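Side-chain contacts in 2-C-methyl-D-erythritol 4-phosphate cytidylyltransferase (Neisseria gonorrhoeae, PDB 1VGW), which probably catalyses, in isoprenoid biosynthesis, the transfer of a cytidylyl group from CTP to 2-C-methyl-D-erythritol 4-phosphate, releasing diphosphate: residues L41-R46 / E120-L125; R114-S119 / Y222-L227. All coordinates share one frame; numbering follows the deposited sequence.

Contact 1: residues L41-R46 / E120-L125; sequences LGIFER and EALARL
Leu122 carries the whole of this helix-to-helix contact from its side, reaching across to Phe44 and Ile43. The backbones stay well apart, with Leu122 CA and Phe44 CA 8.7 Å from each other, and the leucine spans the interval because its CG lies anti to the backbone N (chi1 -178°), which extends the fork toward helix 36-45. Both methyls of the fork reach the ring of Phe44, and CD2 also borders Ile43. Leu122 CD1 meets the ring obliquely, 3.9 Å from Phe44 CE1. Leu122 CD2 lies 4.1 Å from Phe44 CD1; the two side chains run roughly perpendicular to each other. Beside Ile43, Leu122 CD2 is 4.3 Å from Ile43 O and 4.4 Å from Ile43 CG2, both loose contacts. A branched leucine suits this place because one residue can serve two neighbours, and the rigid Phe44 ring presents apolar carbon to both methyls. That ring also stacks edge-to-face with His110. One turn further on, Leu125 packs on Leu108, which Leu122 touches too. Helix 36-45 packs through Phe44 on Ala9 of strand 7-12 and helix 119-129 on the parallel neighbour 106-109, so the two helices cover adjoining strands. With no hydrogen bond or ion pair between the segments and about 110 Å² buried, adhesion here rests on dispersion and the exclusion of water from aliphatic and aromatic carbon.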
loop_
_atom_site.group_PDB
_atom_site.type_symbol
_atom_site.label_atom_id
_atom_site.label_comp_id
_atom_site.label_asym_id
_atom_site.label_seq_id
_atom_site.Cartn_x
_atom_site.Cartn_y
_atom_site.Cartn_z
ATOM N N LEU B 41 -17.330 6.543 -13.004
ATOM C CA LEU B 41 -17.716 7.316 -14.181
ATOM C C LEU B 41 -17.832 8.800 -13.856
ATOM O O LEU B 41 -17.447 9.654 -14.668
ATOM C CB LEU B 41 -19.021 6.802 -14.772
ATOM C CG LEU B 41 -18.950 5.401 -15.369
ATOM C CD1 LEU B 41 -20.319 4.971 -15.856
ATOM C CD2 LEU B 41 -17.931 5.348 -16.528
ATOM N N GLY B 42 -18.262 9.051 -12.621
ATOM C CA GLY B 42 -18.441 10.358 -12.067
ATOM C C GLY B 42 -17.166 11.163 -12.048
ATOM O O GLY B 42 -17.188 12.391 -12.259
ATOM N N ILE B 43 -16.042 10.522 -11.785
ATOM C CA ILE B 43 -14.760 11.236 -11.741
ATOM C C ILE B 43 -14.330 11.728 -13.114
ATOM O O ILE B 43 -13.788 12.820 -13.237
ATOM C CB ILE B 43 -13.685 10.316 -11.130
ATOM C CG1 ILE B 43 -14.092 9.998 -9.654
ATOM C CG2 ILE B 43 -12.312 10.942 -11.160
ATOM C CD1 ILE B 43 -13.272 8.775 -9.142
ATOM N N PHE B 44 -14.529 10.961 -14.180
ATOM C CA PHE B 44 -14.132 11.351 -15.516
ATOM C C PHE B 44 -15.116 12.304 -16.192
ATOM O O PHE B 44 -14.709 13.322 -16.785
ATOM C CB PHE B 44 -13.932 10.100 -16.403
ATOM C CG PHE B 44 -12.783 9.243 -15.926
ATOM C CD1 PHE B 44 -11.483 9.492 -16.285
ATOM C CD2 PHE B 44 -13.037 8.161 -15.076
ATOM C CE1 PHE B 44 -10.443 8.725 -15.798
ATOM C CE2 PHE B 44 -12.009 7.380 -14.608
ATOM C CZ PHE B 44 -10.707 7.640 -14.971
ATOM N N GLU B 45 -16.424 12.013 -16.090
ATOM C CA GLU B 45 -17.447 12.860 -16.665
ATOM C C GLU B 45 -17.415 14.275 -16.130
ATOM O O GLU B 45 -17.715 15.204 -16.907
ATOM C CB GLU B 45 -18.833 12.251 -16.572
ATOM C CG GLU B 45 -18.925 10.985 -17.467
ATOM C CD GLU B 45 -19.356 11.388 -18.872
ATOM O OE1 GLU B 45 -18.687 11.022 -19.858
ATOM O OE2 GLU B 45 -20.397 12.082 -18.975
ATOM N N ARG B 46 -16.924 14.506 -14.917
ATOM C CA ARG B 46 -16.826 15.863 -14.404
ATOM C C ARG B 46 -15.481 16.515 -14.636
ATOM O O ARG B 46 -15.236 17.653 -14.179
ATOM C CB ARG B 46 -17.169 15.887 -12.905
ATOM C CG ARG B 46 -16.001 15.805 -11.959
ATOM C CD ARG B 46 -16.418 16.162 -10.513
ATOM N NE ARG B 46 -16.770 14.943 -9.781
ATOM C CZ ARG B 46 -17.813 14.167 -10.012
ATOM N NH1 ARG B 46 -18.692 14.451 -10.978
ATOM N NH2 ARG B 46 -17.988 13.056 -9.311
ATOM N N GLU B 120 -7.199 15.735 -8.612
ATOM C CA GLU B 120 -5.897 16.353 -8.768
ATOM C C GLU B 120 -4.878 15.397 -9.396
ATOM O O GLU B 120 -4.003 15.816 -10.173
ATOM C CB GLU B 120 -5.398 16.820 -7.388
ATOM C CG GLU B 120 -4.562 18.078 -7.443
ATOM C CD GLU B 120 -4.231 18.683 -6.093
ATOM O OE1 GLU B 120 -3.199 19.412 -5.996
ATOM O OE2 GLU B 120 -4.992 18.478 -5.114
ATOM N N ALA B 121 -5.010 14.107 -9.068
ATOM C CA ALA B 121 -4.108 13.077 -9.565
ATOM C C ALA B 121 -4.312 12.856 -11.069
ATOM O O ALA B 121 -3.386 12.606 -11.822
ATOM C CB ALA B 121 -4.284 11.771 -8.801
ATOM N N LEU B 122 -5.571 12.962 -11.490
ATOM C CA LEU B 122 -5.941 12.806 -12.891
ATOM C C LEU B 122 -5.336 13.948 -13.715
ATOM O O LEU B 122 -4.732 13.673 -14.769
ATOM C CB LEU B 122 -7.438 12.735 -13.051
ATOM C CG LEU B 122 -8.073 12.524 -14.395
ATOM C CD1 LEU B 122 -7.583 11.276 -15.104
ATOM C CD2 LEU B 122 -9.596 12.490 -14.318
ATOM N N ALA B 123 -5.442 15.174 -13.208
ATOM C CA ALA B 123 -4.897 16.350 -13.833
ATOM C C ALA B 123 -3.392 16.224 -14.057
ATOM O O ALA B 123 -2.921 16.458 -15.187
ATOM C CB ALA B 123 -5.206 17.609 -13.028
ATOM N N ARG B 124 -2.633 15.846 -13.033
ATOM C CA ARG B 124 -1.188 15.625 -13.182
ATOM C C ARG B 124 -0.866 14.597 -14.268
ATOM O O ARG B 124 0.023 14.807 -15.104
ATOM C CB ARG B 124 -0.631 15.086 -11.859
ATOM C CG ARG B 124 0.095 16.096 -11.003
ATOM C CD ARG B 124 1.108 15.413 -10.100
ATOM N NE ARG B 124 0.520 14.382 -9.286
ATOM C CZ ARG B 124 -0.268 14.499 -8.235
ATOM N NH1 ARG B 124 -0.687 13.395 -7.621
ATOM N NH2 ARG B 124 -0.658 15.682 -7.790
ATOM N N LEU B 125 -1.576 13.471 -14.314
ATOM C CA LEU B 125 -1.294 12.479 -15.361
ATOM C C LEU B 125 -1.511 13.049 -16.746
ATOM O O LEU B 125 -0.782 12.743 -17.696
ATOM C CB LEU B 125 -2.155 11.240 -15.156
ATOM C CG LEU B 125 -2.110 10.108 -16.160
ATOM C CD1 LEU B 125 -0.740 9.404 -16.122
ATOM C CD2 LEU B 125 -3.228 9.082 -15.910
#

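Contact 2: residues R114-S119 / Y222-L227; sequences RCCLPS and YIVRLL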
loop_
_atom_site.group_PDB
_atom_site.type_symbol
_atom_site.label_atom_id
_atom_site.label_comp_id
_atom_site.label_asym_id
_atom_site.label_seq_id
_atom_site.Cartn_x
_atom_site.Cartn_y
_atom_site.Cartn_z
ATOM N N ARG B 114 -11.267 1.206 -8.922
ATOM C CA ARG B 114 -10.457 2.253 -8.241
ATOM C C ARG B 114 -11.337 3.516 -8.289
ATOM O O ARG B 114 -11.176 4.420 -9.117
ATOM C CB ARG B 114 -9.101 2.442 -8.841
ATOM C CG ARG B 114 -8.016 1.425 -8.574
ATOM C CD ARG B 114 -6.664 1.805 -9.156
ATOM N NE ARG B 114 -5.753 0.677 -9.277
ATOM C CZ ARG B 114 -4.814 0.342 -8.387
ATOM N NH1 ARG B 114 -4.624 1.033 -7.272
ATOM N NH2 ARG B 114 -4.009 -0.693 -8.613
ATOM N N CYS B 115 -12.263 3.579 -7.300
ATOM C CA CYS B 115 -13.245 4.627 -7.265
ATOM C C CYS B 115 -12.921 5.830 -6.444
ATOM O O CYS B 115 -13.804 6.700 -6.286
ATOM C CB CYS B 115 -14.649 4.101 -6.918
ATOM S SG CYS B 115 -14.791 3.261 -5.296
ATOM N N CYS B 116 -11.724 5.980 -5.951
ATOM C CA CYS B 116 -11.351 7.133 -5.142
ATOM C C CYS B 116 -10.185 7.891 -5.748
ATOM O O CYS B 116 -9.465 8.597 -5.045
ATOM C CB CYS B 116 -11.010 6.649 -3.718
ATOM S SG CYS B 116 -12.515 6.031 -2.854
ATOM N N LEU B 117 -10.003 7.768 -7.065
ATOM C CA LEU B 117 -8.928 8.472 -7.752
ATOM C C LEU B 117 -9.108 9.979 -7.624
ATOM O O LEU B 117 -10.050 10.521 -8.207
ATOM C CB LEU B 117 -9.023 8.087 -9.255
ATOM C CG LEU B 117 -8.214 8.999 -10.205
ATOM C CD1 LEU B 117 -6.732 8.758 -10.004
ATOM C CD2 LEU B 117 -8.669 8.864 -11.642
ATOM N N PRO B 118 -8.248 10.670 -6.905
ATOM C CA PRO B 118 -8.344 12.093 -6.739
ATOM C C PRO B 118 -8.276 12.856 -8.052
ATOM O O PRO B 118 -7.298 12.852 -8.813
ATOM C CB PRO B 118 -7.129 12.493 -5.914
ATOM C CG PRO B 118 -6.337 11.293 -5.701
ATOM C CD PRO B 118 -7.105 10.097 -6.170
ATOM N N SER B 119 -9.227 13.781 -8.219
ATOM C CA SER B 119 -9.247 14.650 -9.380
ATOM C C SER B 119 -7.909 15.317 -9.654
ATOM O O SER B 119 -7.478 15.491 -10.789
ATOM C CB SER B 119 -10.304 15.757 -9.121
ATOM O OG SER B 119 -10.566 16.358 -10.373
ATOM N N TYR B 222 -14.061 -0.919 3.659
ATOM C CA TYR B 222 -14.244 -0.067 4.825
ATOM C C TYR B 222 -13.551 1.264 4.578
ATOM O O TYR B 222 -14.125 2.338 4.794
ATOM C CB TYR B 222 -13.729 -0.744 6.089
ATOM C CG TYR B 222 -13.722 0.152 7.310
ATOM C CD1 TYR B 222 -12.632 0.190 8.161
ATOM C CD2 TYR B 222 -14.815 0.960 7.604
ATOM C CE1 TYR B 222 -12.633 0.999 9.286
ATOM C CE2 TYR B 222 -14.828 1.781 8.712
ATOM C CZ TYR B 222 -13.728 1.791 9.551
ATOM O OH TYR B 222 -13.743 2.618 10.657
ATOM N N ILE B 223 -12.325 1.184 4.059
ATOM C CA ILE B 223 -11.561 2.403 3.762
ATOM C C ILE B 223 -12.176 3.185 2.618
ATOM O O ILE B 223 -12.231 4.430 2.628
ATOM C CB ILE B 223 -10.081 2.069 3.467
ATOM C CG1 ILE B 223 -9.475 1.280 4.648
ATOM C CG2 ILE B 223 -9.292 3.358 3.262
ATOM C CD1 ILE B 223 -7.992 1.026 4.534
ATOM N N VAL B 224 -12.737 2.483 1.634
ATOM C CA VAL B 224 -13.370 3.165 0.498
ATOM C C VAL B 224 -14.626 3.910 0.938
ATOM O O VAL B 224 -14.788 5.106 0.650
ATOM C CB VAL B 224 -13.696 2.183 -0.634
ATOM C CG1 VAL B 224 -14.580 2.810 -1.700
ATOM C CG2 VAL B 224 -12.429 1.653 -1.283
ATOM N N ARG B 225 -15.498 3.196 1.651
ATOM C CA ARG B 225 -16.757 3.752 2.154
ATOM C C ARG B 225 -16.496 4.975 3.033
ATOM O O ARG B 225 -17.174 5.999 2.911
ATOM C CB ARG B 225 -17.554 2.698 2.911
ATOM C CG ARG B 225 -18.398 3.172 4.061
ATOM C CD ARG B 225 -19.729 3.766 3.658
ATOM N NE ARG B 225 -20.663 2.759 3.159
ATOM C CZ ARG B 225 -21.901 3.031 2.755
ATOM N NH1 ARG B 225 -22.361 4.280 2.789
ATOM N NH2 ARG B 225 -22.685 2.051 2.308
ATOM N N LEU B 226 -15.477 4.863 3.873
ATOM C CA LEU B 226 -15.045 5.902 4.769
ATOM C C LEU B 226 -14.485 7.116 4.059
ATOM O O LEU B 226 -14.695 8.248 4.493
ATOM C CB LEU B 226 -13.979 5.343 5.735
ATOM N N LEU B 227 -13.764 6.923 2.957
ATOM C CA LEU B 227 -13.159 8.019 2.216
ATOM C C LEU B 227 -14.148 8.847 1.414
ATOM O O LEU B 227 -13.837 9.989 1.054
ATOM C CB LEU B 227 -12.115 7.495 1.208
ATOM C CG LEU B 227 -10.657 7.441 1.700
ATOM C CD1 LEU B 227 -9.850 6.546 0.770
ATOM C CD2 LEU B 227 -10.076 8.851 1.731
#
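The backbone of 114-119 passes alongside the helical segment 222-227, and the two come nearest at Cys116 and Val224, whose CA atoms are 7.2 Å apart. Segment 114-119 is irregular up to Pro118, the N-cap of helix 119-129, which begins at Ser119. The CG1 methyl of Val224 touches two successive thiols. With CG1 anti to the backbone N (chi1 169°), Val224 CG1 sits 3.6 Å from Cys115 SG and 4.0 Å from Cys116 SG. Cys115 SG and Cys116 SG are 4.3 Å apart, too far for a disulfide. One turn along the helix, Leu227 extends the patch with its CB, 4.3 Å from Cys116 SG. Small, polarisable cysteines suit a close approach of loop and helix, where a compact valine fills the interface; Cys115 also packs on Val40 of helix 36-45. Helix 218-228 also meets the second subunit, Ile223 packing on Ile223 of the other chain, and Arg114 forms a salt bridge with Asp144 of that subunit. Val224 lies about 8 Å, side chain to side chain, from Lys214, which is predicted to position the substrate MEP. The contact packs the C-terminal helix of this GT-A-type nucleotidyltransferase fold against a loop following a central strand, close to the dimer interface.

From the N terminus, helix 36-45 comes first, and contact 1 brings it back together with helix 119-129 after 73 intervening residues. Just before 120-125, segment 114-119 supplies one half of contact 2, whose other half, on helix 218-228, arrives 102 residues later. The loops closed by the two contacts therefore cross rather than nest, and because 114-119 runs straight into 120-125, one continuous piece of chain serves both. The contacts also touch: Ile43 packs on the backbone of Cys115 and Leu117, and the Leu117 side chain meets Phe44 and Leu122. Together they tie the helices covering the parallel strands to the C-terminal helix at the subunit boundary.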